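Local coordinates for thioredoxin-like fold domain-containing protein (Enterococcus faecalis, PDB 1Z6M) that is of unknown function but adopts a thioredoxin-like fold with a CxxC pattern at a helix start, consistent with a role in thiol-disulfide chemistry, at residues L20-S25 and V62-K67; V29-F34 and I153-Y158; I35-P40 and H99-T104; K67-E72 and A137-A142. One frame throughout, in Å; residues are numbered along the deposited sequence. Where two conformers were deposited one is given.

Contact 1 (L20-S25 and V62-K67)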
loop_
_atom_site.group_PDB
_atom_site.type_symbol
_atom_site.label_atom_id
_atom_site.label_comp_id
_atom_site.label_asym_id
_atom_site.label_seq_id
_atom_site.Cartn_x
_atom_site.Cartn_y
_atom_site.Cartn_z
ATOM N N LEU A 20 8.001 -0.939 0.412
ATOM C CA LEU A 20 8.204 -2.056 -0.490
ATOM C C LEU A 20 8.377 -1.529 -1.906
ATOM O O LEU A 20 7.485 -0.866 -2.432
ATOM C CB LEU A 20 6.987 -2.981 -0.417
ATOM C CG LEU A 20 6.925 -4.180 -1.361
ATOM C CD1 LEU A 20 8.087 -5.131 -1.107
ATOM C CD2 LEU A 20 5.595 -4.900 -1.203
ATOM N N HIS A 21 9.524 -1.823 -2.516
ATOM C CA HIS A 21 9.814 -1.348 -3.869
ATOM C C HIS A 21 9.497 -2.417 -4.892
ATOM O O HIS A 21 10.038 -3.517 -4.819
ATOM C CB HIS A 21 11.282 -0.963 -3.991
ATOM C CG HIS A 21 11.647 0.240 -3.190
ATOM N ND1 HIS A 21 11.780 0.207 -1.818
ATOM C CD2 HIS A 21 11.922 1.510 -3.566
ATOM C CE1 HIS A 21 12.111 1.409 -1.385
ATOM N NE2 HIS A 21 12.185 2.221 -2.422
ATOM N N ILE A 22 8.645 -2.077 -5.847
ATOM C CA ILE A 22 8.278 -2.981 -6.945
ATOM C C ILE A 22 8.685 -2.309 -8.245
ATOM O O ILE A 22 8.223 -1.212 -8.545
ATOM C CB ILE A 22 6.748 -3.271 -6.972
ATOM C CG1 ILE A 22 6.260 -3.894 -5.656
ATOM C CG2 ILE A 22 6.358 -4.115 -8.181
ATOM C CD1 ILE A 22 6.962 -5.188 -5.244
ATOM N N GLY A 23 9.551 -2.965 -9.007
ATOM C CA GLY A 23 10.003 -2.407 -10.267
ATOM C C GLY A 23 11.448 -1.961 -10.229
ATOM O O GLY A 23 12.153 -2.148 -9.229
ATOM N N GLU A 24 11.883 -1.360 -11.325
ATOM C CA GLU A 24 13.267 -0.920 -11.468
ATOM C C GLU A 24 13.567 0.351 -10.670
ATOM O O GLU A 24 12.802 1.305 -10.712
ATOM C CB GLU A 24 13.578 -0.724 -12.950
ATOM C CG GLU A 24 13.409 -2.007 -13.760
ATOM C CD GLU A 24 13.543 -1.807 -15.265
ATOM O OE1 GLU A 24 14.287 -0.903 -15.691
ATOM O OE2 GLU A 24 12.900 -2.570 -16.019
ATOM N N SER A 25 14.688 0.363 -9.949
ATOM C CA SER A 25 15.066 1.530 -9.134
ATOM C C SER A 25 15.240 2.805 -9.955
ATOM O O SER A 25 15.084 3.906 -9.443
ATOM C CB SER A 25 16.345 1.248 -8.348
ATOM O OG SER A 25 16.155 0.162 -7.470
ATOM N N VAL A 62 7.503 2.554 -14.448
ATOM C CA VAL A 62 7.057 2.839 -13.090
ATOM C C VAL A 62 7.791 2.002 -12.055
ATOM O O VAL A 62 8.005 0.803 -12.252
ATOM C CB VAL A 62 5.532 2.575 -12.960
ATOM C CG1 VAL A 62 5.080 2.543 -11.495
ATOM C CG2 VAL A 62 4.733 3.602 -13.747
ATOM N N GLU A 63 8.179 2.656 -10.963
ATOM C CA GLU A 63 8.546 1.970 -9.730
ATOM C C GLU A 63 7.477 2.286 -8.692
ATOM O O GLU A 63 7.147 3.451 -8.477
ATOM C CB GLU A 63 9.898 2.453 -9.208
ATOM C CG GLU A 63 10.370 1.694 -7.954
ATOM C CD GLU A 63 11.617 2.275 -7.299
ATOM O OE1 GLU A 63 11.919 3.469 -7.493
ATOM O OE2 GLU A 63 12.300 1.522 -6.566
ATOM N N ARG A 64 6.935 1.250 -8.059
ATOM C CA ARG A 64 5.967 1.450 -6.986
ATOM C C ARG A 64 6.693 1.405 -5.666
ATOM O O ARG A 64 7.577 0.560 -5.462
ATOM C CB ARG A 64 4.902 0.364 -6.995
ATOM C CG ARG A 64 4.129 0.267 -8.303
ATOM C CD ARG A 64 3.301 -1.006 -8.345
ATOM N NE ARG A 64 2.175 -0.921 -7.419
ATOM C CZ ARG A 64 1.299 -1.898 -7.206
ATOM N NH1 ARG A 64 1.428 -3.067 -7.823
ATOM N NH2 ARG A 64 0.292 -1.705 -6.361
ATOM N N ILE A 65 6.315 2.323 -4.774
ATOM C CA ILE A 65 6.814 2.309 -3.402
ATOM C C ILE A 65 5.595 2.196 -2.495
ATOM O O ILE A 65 4.844 3.152 -2.292
ATOM C CB ILE A 65 7.688 3.538 -3.041
ATOM C CG1 ILE A 65 8.826 3.727 -4.050
ATOM C CG2 ILE A 65 8.248 3.374 -1.633
ATOM C CD1 ILE A 65 8.481 4.668 -5.218
ATOM N N ILE A 66 5.399 0.985 -1.984
ATOM C CA ILE A 66 4.196 0.638 -1.245
ATOM C C ILE A 66 4.464 0.806 0.246
ATOM O O ILE A 66 5.346 0.127 0.807
ATOM C CB ILE A 66 3.707 -0.781 -1.609
ATOM C CG1 ILE A 66 3.355 -0.849 -3.106
ATOM C CG2 ILE A 66 2.492 -1.171 -0.759
ATOM C CD1 ILE A 66 3.180 -2.265 -3.643
ATOM N N LYS A 67 3.711 1.720 0.848
ATOM C CA LYS A 67 3.881 2.117 2.238
ATOM C C LYS A 67 2.731 1.558 3.048
ATOM O O LYS A 67 1.602 2.043 2.946
ATOM C CB LYS A 67 3.967 3.642 2.333
ATOM C CG LYS A 67 5.195 4.165 1.570
ATOM C CD LYS A 67 5.278 5.672 1.560
ATOM C CE LYS A 67 6.420 6.173 0.681
ATOM N NZ LYS A 67 7.769 6.137 1.358
HETATM O O HOH W 1 13.109 -0.951 -7.007
HETATM O O HOH W 2 10.023 -0.726 -13.390
#

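Contact 2 (V29-F34 and I153-Y158)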
loop_
_atom_site.group_PDB
_atom_site.type_symbol
_atom_site.label_atom_id
_atom_site.label_comp_id
_atom_site.label_asym_id
_atom_site.label_seq_id
_atom_site.Cartn_x
_atom_site.Cartn_y
_atom_site.Cartn_z
ATOM N N VAL A 29 8.991 7.099 -13.346
ATOM C CA VAL A 29 7.753 7.441 -12.654
ATOM C C VAL A 29 7.719 6.713 -11.319
ATOM O O VAL A 29 7.753 5.482 -11.276
ATOM C CB VAL A 29 6.505 7.126 -13.506
ATOM C CG1 VAL A 29 5.233 7.424 -12.722
ATOM C CG2 VAL A 29 6.538 7.923 -14.814
ATOM N N LYS A 30 7.670 7.487 -10.237
ATOM C CA LYS A 30 7.630 6.928 -8.888
ATOM C C LYS A 30 6.213 7.018 -8.370
ATOM O O LYS A 30 5.662 8.112 -8.246
ATOM C CB LYS A 30 8.569 7.697 -7.953
ATOM C CG LYS A 30 10.031 7.800 -8.431
ATOM C CD LYS A 30 10.667 6.437 -8.676
ATOM C CE LYS A 30 12.162 6.564 -8.903
ATOM N NZ LYS A 30 12.733 5.294 -9.402
HETATM N N MSE A 31 5.619 5.863 -8.098
HETATM C CA MSE A 31 4.237 5.779 -7.635
HETATM C C MSE A 31 4.249 5.416 -6.161
HETATM O O MSE A 31 4.641 4.308 -5.806
HETATM C CB MSE A 31 3.485 4.718 -8.445
HETATM C CG MSE A 31 2.015 4.544 -8.058
HETATM SE SE MSE A 31 1.101 3.363 -9.155
HETATM C CE MSE A 31 1.365 4.154 -10.783
ATOM N N ILE A 32 3.822 6.347 -5.315
ATOM C CA ILE A 32 3.817 6.148 -3.866
ATOM C C ILE A 32 2.413 5.767 -3.415
ATOM O O ILE A 32 1.449 6.457 -3.738
ATOM C CB ILE A 32 4.318 7.428 -3.153
ATOM C CG1 ILE A 32 5.825 7.625 -3.419
ATOM C CG2 ILE A 32 4.048 7.367 -1.650
ATOM C CD1 ILE A 32 6.323 9.037 -3.188
ATOM N N GLU A 33 2.299 4.663 -2.682
ATOM C CA GLU A 33 0.990 4.124 -2.312
ATOM C C GLU A 33 0.915 3.905 -0.815
ATOM O O GLU A 33 1.540 2.975 -0.287
ATOM C CB GLU A 33 0.728 2.787 -3.033
ATOM C CG GLU A 33 0.955 2.885 -4.526
ATOM C CD GLU A 33 0.829 1.585 -5.285
ATOM O OE1 GLU A 33 -0.026 0.719 -4.958
ATOM O OE2 GLU A 33 1.586 1.452 -6.260
ATOM N N PHE A 34 0.133 4.734 -0.131
ATOM C CA PHE A 34 -0.159 4.524 1.287
ATOM C C PHE A 34 -1.414 3.671 1.372
ATOM O O PHE A 34 -2.490 4.083 0.929
ATOM C CB PHE A 34 -0.395 5.859 2.009
ATOM C CG PHE A 34 0.852 6.669 2.229
ATOM C CD1 PHE A 34 1.346 7.508 1.226
ATOM C CD2 PHE A 34 1.545 6.589 3.438
ATOM C CE1 PHE A 34 2.495 8.273 1.433
ATOM C CE2 PHE A 34 2.690 7.334 3.647
ATOM C CZ PHE A 34 3.170 8.170 2.650
ATOM N N ILE A 153 -2.654 7.635 -3.086
ATOM C CA ILE A 153 -1.681 7.333 -4.123
ATOM C C ILE A 153 -1.144 8.645 -4.647
ATOM O O ILE A 153 -1.926 9.569 -4.895
ATOM C CB ILE A 153 -2.283 6.498 -5.301
ATOM C CG1 ILE A 153 -3.224 5.377 -4.807
ATOM C CG2 ILE A 153 -1.157 5.973 -6.227
ATOM C CD1 ILE A 153 -2.606 4.341 -3.904
ATOM N N ILE A 154 0.171 8.727 -4.821
ATOM C CA ILE A 154 0.795 9.974 -5.212
ATOM C C ILE A 154 1.790 9.702 -6.337
ATOM O O ILE A 154 2.651 8.820 -6.229
ATOM C CB ILE A 154 1.512 10.653 -4.015
ATOM C CG1 ILE A 154 0.505 11.009 -2.920
ATOM C CG2 ILE A 154 2.256 11.911 -4.462
ATOM C CD1 ILE A 154 1.141 11.478 -1.635
ATOM N N ILE A 155 1.653 10.465 -7.420
ATOM C CA ILE A 155 2.653 10.483 -8.481
ATOM C C ILE A 155 3.001 11.948 -8.643
ATOM O O ILE A 155 2.190 12.732 -9.162
ATOM C CB ILE A 155 2.117 9.925 -9.816
ATOM C CG1 ILE A 155 1.645 8.472 -9.647
ATOM C CG2 ILE A 155 3.197 10.041 -10.912
ATOM C CD1 ILE A 155 0.889 7.897 -10.839
ATOM N N GLY A 156 4.189 12.333 -8.179
ATOM C CA GLY A 156 4.586 13.741 -8.227
ATOM C C GLY A 156 3.602 14.602 -7.454
ATOM O O GLY A 156 3.370 14.365 -6.267
ATOM N N GLU A 157 3.024 15.590 -8.122
ATOM C CA GLU A 157 2.020 16.460 -7.475
ATOM C C GLU A 157 0.608 15.877 -7.493
ATOM O O GLU A 157 -0.255 16.419 -6.855
ATOM C CB GLU A 157 2.016 17.869 -8.090
ATOM C CG GLU A 157 3.148 18.788 -7.597
ATOM C CD GLU A 157 2.946 19.362 -6.180
ATOM O OE1 GLU A 157 3.613 20.362 -5.853
ATOM O OE2 GLU A 157 2.153 18.820 -5.380
ATOM N N TYR A 158 0.405 14.796 -8.228
ATOM C CA TYR A 158 -0.917 14.200 -8.409
ATOM C C TYR A 158 -1.261 13.264 -7.258
ATOM O O TYR A 158 -0.506 12.332 -6.966
ATOM C CB TYR A 158 -0.978 13.476 -9.757
ATOM C CG TYR A 158 -0.723 14.422 -10.896
ATOM C CD1 TYR A 158 0.521 14.472 -11.517
ATOM C CD2 TYR A 158 -1.714 15.307 -11.320
ATOM C CE1 TYR A 158 0.766 15.366 -12.561
ATOM C CE2 TYR A 158 -1.483 16.202 -12.357
ATOM C CZ TYR A 158 -0.237 16.226 -12.973
ATOM O OH TYR A 158 0.022 17.108 -14.000
HETATM O O HOH W 3 6.415 10.773 -7.741
HETATM O O HOH W 4 5.340 9.830 -6.264
#

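Contact 3 (I35-P40 and H99-T104)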
loop_
_atom_site.group_PDB
_atom_site.type_symbol
_atom_site.label_atom_id
_atom_site.label_comp_id
_atom_site.label_asym_id
_atom_site.label_seq_id
_atom_site.Cartn_x
_atom_site.Cartn_y
_atom_site.Cartn_z
ATOM N N ILE A 35 -1.268 2.472 1.920
ATOM C CA ILE A 35 -2.373 1.532 1.969
ATOM C C ILE A 35 -2.398 0.802 3.312
ATOM O O ILE A 35 -1.399 0.743 4.041
ATOM C CB ILE A 35 -2.335 0.477 0.823
ATOM C CG1 ILE A 35 -1.083 -0.379 0.915
ATOM C CG2 ILE A 35 -2.490 1.131 -0.578
ATOM C CD1 ILE A 35 -1.163 -1.627 0.033
ATOM N N ASN A 36 -3.557 0.244 3.634
ATOM C CA ASN A 36 -3.664 -0.708 4.730
ATOM C C ASN A 36 -4.367 -1.929 4.148
ATOM O O ASN A 36 -5.398 -1.804 3.485
ATOM C CB ASN A 36 -4.438 -0.097 5.909
ATOM C CG ASN A 36 -4.582 -1.057 7.078
ATOM O OD1 ASN A 36 -5.236 -2.086 6.960
ATOM N ND2 ASN A 36 -3.975 -0.715 8.218
ATOM N N VAL A 37 -3.794 -3.107 4.354
ATOM C CA VAL A 37 -4.270 -4.300 3.648
ATOM C C VAL A 37 -5.619 -4.814 4.102
ATOM O O VAL A 37 -6.189 -5.678 3.445
ATOM C CB VAL A 37 -3.254 -5.475 3.619
ATOM C CG1 VAL A 37 -2.004 -5.089 2.867
ATOM C CG2 VAL A 37 -2.966 -6.024 5.028
ATOM N N ARG A 38 -6.152 -4.285 5.206
ATOM C CA ARG A 38 -7.531 -4.641 5.590
ATOM C C ARG A 38 -8.569 -3.730 4.946
ATOM O O ARG A 38 -9.760 -4.009 4.968
ATOM C CB ARG A 38 -7.721 -4.650 7.109
ATOM C CG ARG A 38 -8.918 -5.513 7.565
ATOM C CD ARG A 38 -10.142 -4.697 7.911
ATOM N NE ARG A 38 -11.315 -5.546 8.144
ATOM C CZ ARG A 38 -12.122 -5.986 7.183
ATOM N NH1 ARG A 38 -11.901 -5.669 5.918
ATOM N NH2 ARG A 38 -13.161 -6.751 7.486
ATOM N N CYS A 39 -8.111 -2.629 4.369
ATOM C CA CYS A 39 -9.038 -1.643 3.865
ATOM C C CYS A 39 -9.692 -2.097 2.554
ATOM O O CYS A 39 -8.993 -2.431 1.610
ATOM C CB CYS A 39 -8.293 -0.314 3.684
ATOM S SG CYS A 39 -9.250 0.932 2.820
ATOM N N PRO A 40 -11.036 -2.063 2.466
ATOM C CA PRO A 40 -11.675 -2.476 1.209
ATOM C C PRO A 40 -11.507 -1.455 0.075
ATOM O O PRO A 40 -11.610 -1.803 -1.115
ATOM C CB PRO A 40 -13.138 -2.653 1.614
ATOM C CG PRO A 40 -13.330 -1.672 2.733
ATOM C CD PRO A 40 -12.026 -1.723 3.507
ATOM N N HIS A 99 -1.273 -9.577 -2.559
ATOM C CA HIS A 99 -2.376 -10.057 -3.378
ATOM C C HIS A 99 -3.202 -11.119 -2.665
ATOM O O HIS A 99 -4.423 -11.100 -2.737
ATOM C CB HIS A 99 -1.884 -10.570 -4.729
ATOM C CG HIS A 99 -1.419 -9.483 -5.639
ATOM N ND1 HIS A 99 -0.482 -9.692 -6.626
ATOM C CD2 HIS A 99 -1.748 -8.172 -5.705
ATOM C CE1 HIS A 99 -0.260 -8.557 -7.267
ATOM N NE2 HIS A 99 -1.020 -7.618 -6.731
ATOM N N LYS A 100 -2.535 -12.045 -1.985
ATOM C CA LYS A 100 -3.257 -13.083 -1.258
ATOM C C LYS A 100 -4.003 -12.513 -0.054
ATOM O O LYS A 100 -5.139 -12.918 0.217
ATOM C CB LYS A 100 -2.322 -14.216 -0.834
ATOM C CG LYS A 100 -2.080 -15.262 -1.906
ATOM C CD LYS A 100 -1.368 -16.470 -1.318
ATOM C CE LYS A 100 -0.674 -17.297 -2.385
ATOM N NZ LYS A 100 0.681 -16.758 -2.711
HETATM N N MSE A 101 -3.367 -11.582 0.657
HETATM C CA MSE A 101 -4.020 -10.898 1.779
HETATM C C MSE A 101 -5.303 -10.190 1.325
HETATM O O MSE A 101 -6.350 -10.311 1.961
HETATM C CB MSE A 101 -3.063 -9.889 2.442
HETATM C CG MSE A 101 -1.876 -10.493 3.175
HETATM SE SE MSE A 101 -0.668 -9.178 3.684
HETATM C CE MSE A 101 0.593 -10.248 4.449
ATOM N N PHE A 102 -5.230 -9.471 0.208
ATOM C CA PHE A 102 -6.413 -8.802 -0.305
ATOM C C PHE A 102 -7.485 -9.799 -0.751
ATOM O O PHE A 102 -8.678 -9.589 -0.498
ATOM C CB PHE A 102 -6.043 -7.866 -1.458
ATOM C CG PHE A 102 -5.521 -6.508 -1.012
ATOM C CD1 PHE A 102 -4.293 -6.041 -1.458
ATOM C CD2 PHE A 102 -6.266 -5.702 -0.163
ATOM C CE1 PHE A 102 -3.810 -4.795 -1.073
ATOM C CE2 PHE A 102 -5.799 -4.450 0.228
ATOM C CZ PHE A 102 -4.572 -3.999 -0.236
ATOM N N ALA A 103 -7.073 -10.880 -1.408
ATOM C CA ALA A 103 -8.048 -11.862 -1.871
ATOM C C ALA A 103 -8.788 -12.547 -0.718
ATOM O O ALA A 103 -9.912 -13.011 -0.893
ATOM C CB ALA A 103 -7.377 -12.904 -2.734
ATOM N N THR A 104 -8.148 -12.616 0.448
ATOM C CA THR A 104 -8.722 -13.251 1.631
ATOM C C THR A 104 -9.209 -12.256 2.692
ATOM O O THR A 104 -9.530 -12.646 3.815
ATOM C CB THR A 104 -7.702 -14.217 2.279
ATOM O OG1 THR A 104 -6.504 -13.502 2.640
ATOM C CG2 THR A 104 -7.367 -15.390 1.319
#

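Contact 4 (K67-E72 and A137-A142)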
loop_
_atom_site.group_PDB
_atom_site.type_symbol
_atom_site.label_atom_id
_atom_site.label_comp_id
_atom_site.label_asym_id
_atom_site.label_seq_id
_atom_site.Cartn_x
_atom_site.Cartn_y
_atom_site.Cartn_z
ATOM N N LYS A 67 3.711 1.720 0.848
ATOM C CA LYS A 67 3.881 2.117 2.238
ATOM C C LYS A 67 2.731 1.558 3.048
ATOM O O LYS A 67 1.602 2.043 2.946
ATOM C CB LYS A 67 3.967 3.642 2.333
ATOM C CG LYS A 67 5.195 4.165 1.570
ATOM C CD LYS A 67 5.278 5.672 1.560
ATOM C CE LYS A 67 6.420 6.173 0.681
ATOM N NZ LYS A 67 7.769 6.137 1.358
ATOM N N LEU A 68 3.030 0.528 3.833
ATOM C CA LEU A 68 2.001 -0.156 4.624
ATOM C C LEU A 68 1.782 0.631 5.903
ATOM O O LEU A 68 2.634 0.653 6.796
ATOM C CB LEU A 68 2.393 -1.613 4.877
ATOM C CG LEU A 68 2.580 -2.431 3.591
ATOM C CD1 LEU A 68 2.952 -3.855 3.950
ATOM C CD2 LEU A 68 1.351 -2.424 2.701
ATOM N N PHE A 69 0.644 1.322 5.931
ATOM C CA PHE A 69 0.317 2.321 6.943
ATOM C C PHE A 69 -0.512 1.636 8.032
ATOM O O PHE A 69 -1.702 1.323 7.827
ATOM C CB PHE A 69 -0.484 3.420 6.221
ATOM C CG PHE A 69 -0.726 4.704 6.996
ATOM C CD1 PHE A 69 -0.321 4.890 8.317
ATOM C CD2 PHE A 69 -1.429 5.733 6.368
ATOM C CE1 PHE A 69 -0.606 6.101 8.976
ATOM C CE2 PHE A 69 -1.705 6.920 7.017
ATOM C CZ PHE A 69 -1.301 7.105 8.329
ATOM N N ASP A 70 0.119 1.368 9.183
ATOM C CA ASP A 70 -0.648 0.846 10.340
ATOM C C ASP A 70 -1.553 1.952 10.864
ATOM O O ASP A 70 -1.095 3.083 11.081
ATOM C CB ASP A 70 0.198 0.304 11.511
ATOM C CG ASP A 70 1.111 -0.865 11.123
ATOM O OD1 ASP A 70 1.169 -1.296 9.931
ATOM O OD2 ASP A 70 1.759 -1.395 12.064
ATOM N N LYS A 71 -2.823 1.624 11.092
ATOM C CA LYS A 71 -3.827 2.632 11.403
ATOM C C LYS A 71 -4.500 2.328 12.723
ATOM O O LYS A 71 -4.464 1.198 13.196
ATOM C CB LYS A 71 -4.885 2.682 10.296
ATOM C CG LYS A 71 -4.392 3.174 8.944
ATOM C CD LYS A 71 -4.012 4.651 8.947
ATOM C CE LYS A 71 -5.205 5.570 9.084
ATOM N NZ LYS A 71 -4.752 6.905 9.534
ATOM N N GLU A 72 -5.155 3.342 13.287
ATOM C CA GLU A 72 -5.763 3.278 14.614
ATOM C C GLU A 72 -7.166 2.679 14.626
ATOM O O GLU A 72 -7.583 2.069 15.625
ATOM C CB GLU A 72 -5.808 4.681 15.234
ATOM C CG GLU A 72 -4.432 5.256 15.532
ATOM C CD GLU A 72 -3.741 4.551 16.687
ATOM O OE1 GLU A 72 -4.162 4.748 17.844
ATOM O OE2 GLU A 72 -2.773 3.807 16.443
ATOM N N ALA A 137 8.328 4.739 10.520
ATOM C CA ALA A 137 8.732 5.649 9.450
ATOM C C ALA A 137 7.550 5.956 8.534
ATOM O O ALA A 137 7.348 7.101 8.140
ATOM C CB ALA A 137 9.895 5.091 8.649
ATOM N N VAL A 138 6.742 4.943 8.216
ATOM C CA VAL A 138 5.556 5.186 7.390
ATOM C C VAL A 138 4.553 6.085 8.110
ATOM O O VAL A 138 3.999 7.010 7.517
ATOM C CB VAL A 138 4.906 3.871 6.940
ATOM C CG1 VAL A 138 3.574 4.129 6.273
ATOM C CG2 VAL A 138 5.836 3.139 5.984
ATOM N N ILE A 139 4.307 5.817 9.388
ATOM C CA ILE A 139 3.397 6.671 10.149
ATOM C C ILE A 139 3.909 8.124 10.198
ATOM O O ILE A 139 3.143 9.073 9.994
ATOM C CB ILE A 139 3.189 6.123 11.567
ATOM C CG1 ILE A 139 2.416 4.803 11.508
ATOM C CG2 ILE A 139 2.485 7.151 12.462
ATOM C CD1 ILE A 139 2.472 4.007 12.785
ATOM N N ALA A 140 5.210 8.289 10.448
ATOM C CA ALA A 140 5.827 9.616 10.519
ATOM C C ALA A 140 5.766 10.341 9.179
ATOM O O ALA A 140 5.518 11.538 9.133
ATOM C CB ALA A 140 7.269 9.494 10.994
ATOM N N GLU A 141 5.977 9.608 8.087
ATOM C CA GLU A 141 5.925 10.180 6.741
ATOM C C GLU A 141 4.502 10.617 6.397
ATOM O O GLU A 141 4.289 11.724 5.907
ATOM C CB GLU A 141 6.451 9.164 5.728
ATOM C CG GLU A 141 6.519 9.674 4.315
ATOM C CD GLU A 141 6.945 8.622 3.306
ATOM O OE1 GLU A 141 7.476 7.555 3.705
ATOM O OE2 GLU A 141 6.783 8.879 2.094
ATOM N N ALA A 142 3.527 9.753 6.665
ATOM C CA ALA A 142 2.125 10.117 6.451
ATOM C C ALA A 142 1.800 11.377 7.248
ATOM O O ALA A 142 1.128 12.293 6.757
ATOM C CB ALA A 142 1.207 8.969 6.843
#

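Contact 1 (L20-S25 and V62-K67)
E63 and H21 meet through their first torsions: E63 has CG anti to the backbone N (chi1 -176°), while H21 sets CG beside its own backbone N (chi1 -68°). The extended chain of E63 beyond CG carries the carboxylate out to the rim of the imidazole, with E63 OE2 3.0 Å from H21 CD2 and the two planes turned 48° apart. I65 runs alongside H21, pointing the same way, and lays CG2 over one ring face.

On the sheet face carrying L20, I22, R64 and I66, I22 CG1 packs 4.0 Å from I66 CD1. The backbones form an antiparallel ladder: L20 and I66 exchange two hydrogen bonds, as do I22 and R64, where R64 N reaches I22 O at 2.8 Å. This pairing joins the edge strand 20-22 to strand 62-68. A water donates to both E63 OE2 (2.6 Å) and G23 O (2.7 Å), bridging the two segments beyond the last strand pair.

E63 OE1 is salt-bridged to K30, and H21 NE2 bonds to T16 O. E63 OE2 takes the water's hydrogen bond and also faces the polarised C-H at H21 CD2; the carboxylate, partly neutralised by K30, might still favour positive charge on the imidazole.

Contact 2 (V29-F34 and I153-Y158)
I32 and I154 are tied by two backbone hydrogen bonds: I32 N to I154 O at 2.9 Å and I154 N to I32 O at 2.8 Å. Around this hydrogen-bonded pair the strands run antiparallel, their short axes 4.7 Å apart, and the I153 CA-H also approaches I32 O.

Water takes over where the ladder opens. K30 O and G156 N stand 4.5 Å apart, and one water site bridges them, donating to K30 O and accepting from G156 N. A second site donates to both K30 O and I154 O and takes only a weak bond from G156 N. The two sites are too close together to be filled at once and probably represent alternatives.

The pairing places strand 152-155 against strand 29-35 in the central sheet of the thioredoxin-like fold. I155 and Y158 then exchange backbone bonds across a type II' turn, with G156 at positive phi, and the chain returns as strand 158-160.

Apolar contacts line the face of M31, E33, I153 and I155. Selenomethionine M31 is straight until its last torsion (chi3 -58°), which turns CE to within 3.8 Å of I155 CD1; its CG lies 3.9 Å from I153 CG2. V29 CG1 touches I155 CG2 at 3.8 Å. I153 CD1 rests on the aliphatic part of E33, 3.8 Å from CB, while the E33 carboxylate is engaged by R64 and W45. Helices 40-58 and 166-173 pack on this same face, W45 and L53 from the first and L169 and I173 from the second all touching M31.

Contact 3 (I35-P40 and H99-T104)
V37 and F102 bring the backbones closest, their CA atoms 6.4 Å apart, where the loop leaving strand 29-35 passes the last turn of helix 91-103. The loop folds as a type I turn from N36 to C39, closed by C39 N to N36 O at 3.0 Å. N36 OD1 also takes the backbone N of R38, making an Asx turn, and C39 stands at the N-cap of helix 40-58. At the other segment's end, T104 OG1 and T104 N approach K100 O from opposite faces of its carbonyl plane.

F102 does most of the touching. Its chi1 of -82° sets CG beside the backbone N, and the ring beyond it has CE2 3.5 Å from V37 O, approached obliquely. The V37 side chain crosses it at about a right angle: CB sits above one ring face, offset toward the rim, and CG1 is 4.2 Å from CZ. At the ring edge come I35 CD1, 4.2 Å from CZ, and C39 O, 4.0 Å from CE2. The other V37 branch, CG2, meets the selenium of selenomethionine M101 at 4.1 Å.

C39 and C42 form a CxxC pattern at a helix start, consistent with a thioredoxin-like redox site, and the F102 ring packs against the loop leading to it. V37 O accepts from Q105 NE2, and N36 ND2 donates to F69 O. Across the interface, then, the chemistry is apolar packing together with weakly positive ring C-H groups near backbone carbonyls, while the loop's polar groups bond within the turn and to these neighbours.

Contact 4 (K67-E72 and A137-A142)
F69 and V138 lie nearest in the backbones, CA to CA 6.0 Å, where the chain runs out of strand 62-68 past helix 132-145. V138 points toward the strand end; its CG1 lies 3.6 Å from L68 O and also touches F69 CA and CB.

The ring of F69 is gripped from both faces. A142 CB stands over one of them, 3.9 Å from the ring centroid and 30° off the normal, a CH-pi contact in which CB comes as near as 3.5 Å to CZ. Over the centre of the opposite face lies CD of K71. I139 CG1 comes in at the edge, 4.2 Å from CE1.

Three residues on from V138, E141 forms a salt bridge with K67, their side chains crossing at about a right angle. The last torsion of K67 (chi4 -81°) bends NZ to the carboxylate, where it meets the syn lone pair of E141 OE1 at 2.8 Å and OE2 weakly at 3.0 Å. Burial takes both groups from water; the carbonyls of N15 and T18 on NZ, and N15 N on E141 OE2, probably make up for part of this.

D70 leads on toward helix 77-83, its carboxylate bonded to H83 and H84. Through V138 and the K67-E141 bridge, helix 132-145 rests on the end of strand 62-68, with I32 and F34 of strand 29-35 against the K67 side chain.

Overall arrangement
Contacts 1 and 2 build the mixed sheet from its two sides: their centres are about 10 Å apart, and strands 62-68 and 29-35 lie next to each other between strands 20-22 and 152-155. Contact 4 shares K67 with contact 1, centres about 16 Å apart, and sets helix 132-145 on the strand's far end. Contact 3 continues strand 29-35 into the loop before helix 40-58; its centre and that of contact 2 are about 19 Å apart, across the chain's centre. Along the sequence, contact 2 encloses contacts 3 and 4, while contacts 1 and 2 interleave. Contact 3 holds the CxxC loop, F69 of contact 4 lies near it, and a redox role there is probable.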